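Local coordinates for 'Carboxyl esterase 2 (Tuber melanosporum Mel28, PDB 5MIF) that hydrolyses carboxylic esters as an archaea-like carboxylesterase of the alpha/beta hydrolase fold, expressed preferentially in the symbiotic phase of the fungus, at the interface of chains A and B. Coordinates in Å, arbitrary orientation; residue numbers count along the deposited sequence, not the author numbering. Chains: chain A/B, 'Carboxyl esterase 2.

The interface of chains A and B. Residues chain A 38, 327-330, 332; chain B 306-308.
B:Arg306 reaches across a two-fold interface between two copies of the esterase and lays its guanidinium over the ring of A:Pro329. The structure alone does not prove this dimer biological. CG of A:Pro329 sits 3.9 Å above the centre of the guanidinium plane of B:Arg306. The arginine leaves its backbone with CG anti to the carbonyl carbon (chi1 -80°). The chain is bent at chi3 (67°), and the head group ends over the proline. Its edge meets the backbone carbonyl of A:Glu327. B:Arg306 NH2 donates to A:Glu327 O at 3.0 Å, almost straight (170° at H) and in the guanidinium plane. The donor lies nearly along the C=O axis. This bond and the proline under one face should limit rotation of the head group. The side chains of A:Ile38 and B:Arg306 cross obliquely, with CD1 of A:Ile38 3.6 Å from NH1 of B:Arg306. The carboxylate of A:Glu327 pairs instead with A:Lys332 in its own chain, a loose salt bridge of 4.0 Å between OE1 and NZ. An alanine in place of B:Arg306 would probably loosen this patch by losing both the carbonyl bond and the cover over the proline. Alongside, the methyl CB of B:Ala308 packs 3.7 Å from CA of A:Gly330. A water links A:Gly330 N (2.8 Å from the water O) to the backbone O of B:Ala307. In the fold, the start of helix 329-345 and the loop before it abut the loop residue B:Arg306 and the start of strand 307-312 that follows it, with helix 37-47 adding A:Ile38.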
loop_
_atom_site.group_PDB
_atom_site.type_symbol
_atom_site.label_atom_id
_atom_site.label_comp_id
_atom_site.label_asym_id
_atom_site.label_seq_id
_atom_site.Cartn_x
_atom_site.Cartn_y
_atom_site.Cartn_z
ATOM N N ILE A 38 -7.225 -1.070 17.073
ATOM C CA ILE A 38 -7.904 0.214 16.937
ATOM C C ILE A 38 -9.204 0.080 16.153
ATOM O O ILE A 38 -10.227 0.667 16.519
ATOM C CB ILE A 38 -7.019 1.265 16.245
ATOM C CG1 ILE A 38 -5.817 1.612 17.116
ATOM C CG2 ILE A 38 -7.806 2.534 15.977
ATOM C CD1 ILE A 38 -4.943 2.693 16.520
ATOM N N GLU A 327 -6.291 6.440 11.761
ATOM C CA GLU A 327 -5.032 6.540 12.504
ATOM C C GLU A 327 -4.386 5.181 12.778
ATOM O O GLU A 327 -3.266 5.122 13.288
ATOM C CB GLU A 327 -5.240 7.293 13.822
ATOM C CG GLU A 327 -5.600 8.769 13.624
ATOM C CD GLU A 327 -4.495 9.583 12.939
ATOM O OE1 GLU A 327 -3.300 9.237 13.069
ATOM O OE2 GLU A 327 -4.828 10.571 12.250
ATOM N N ALA A 328 -5.101 4.100 12.472
ATOM C CA ALA A 328 -4.536 2.758 12.530
ATOM C C ALA A 328 -3.412 2.655 11.487
ATOM O O ALA A 328 -3.448 3.356 10.472
ATOM C CB ALA A 328 -5.628 1.694 12.295
ATOM N N PRO A 329 -2.405 1.800 11.742
ATOM C CA PRO A 329 -1.178 1.769 10.926
ATOM C C PRO A 329 -1.431 1.597 9.429
ATOM O O PRO A 329 -0.968 2.427 8.650
ATOM C CB PRO A 329 -0.420 0.557 11.476
ATOM C CG PRO A 329 -0.899 0.411 12.874
ATOM C CD PRO A 329 -2.323 0.893 12.904
ATOM N N GLY A 330 -2.164 0.555 9.043
ATOM C CA GLY A 330 -2.444 0.290 7.641
ATOM C C GLY A 330 -3.198 1.407 6.947
ATOM O O GLY A 330 -2.845 1.821 5.842
ATOM N N LYS A 332 -3.433 4.602 7.982
ATOM C CA LYS A 332 -2.604 5.792 7.981
ATOM C C LYS A 332 -1.584 5.720 6.853
ATOM O O LYS A 332 -1.373 6.692 6.143
ATOM C CB LYS A 332 -1.898 5.945 9.330
ATOM C CG LYS A 332 -1.150 7.260 9.526
ATOM C CD LYS A 332 -0.401 7.247 10.858
ATOM C CE LYS A 332 -0.541 8.559 11.609
ATOM N NZ LYS A 332 -0.098 9.721 10.779
ATOM N N ARG B 306 2.077 -1.915 16.891
ATOM C CA ARG B 306 1.561 -1.213 15.719
ATOM C C ARG B 306 2.146 -1.806 14.445
ATOM O O ARG B 306 3.320 -1.607 14.132
ATOM C CB ARG B 306 1.855 0.275 15.816
ATOM C CG ARG B 306 0.884 1.010 16.715
ATOM C CD ARG B 306 1.113 2.518 16.724
ATOM N NE ARG B 306 0.820 3.194 15.454
ATOM C CZ ARG B 306 -0.385 3.610 15.050
ATOM N NH1 ARG B 306 -1.470 3.396 15.787
ATOM N NH2 ARG B 306 -0.507 4.224 13.880
ATOM N N ALA B 307 1.308 -2.545 13.725
ATOM C CA ALA B 307 1.729 -3.292 12.557
ATOM C C ALA B 307 0.779 -3.106 11.378
ATOM O O ALA B 307 -0.421 -3.356 11.490
ATOM C CB ALA B 307 1.847 -4.757 12.911
ATOM N N ALA B 308 1.318 -2.645 10.254
ATOM C CA ALA B 308 0.550 -2.507 9.010
ATOM C C ALA B 308 0.857 -3.657 8.026
ATOM O O ALA B 308 2.022 -4.052 7.852
ATOM C CB ALA B 308 0.847 -1.156 8.365
HETATM O O HOH W 1 -2.876 -1.719 10.507
#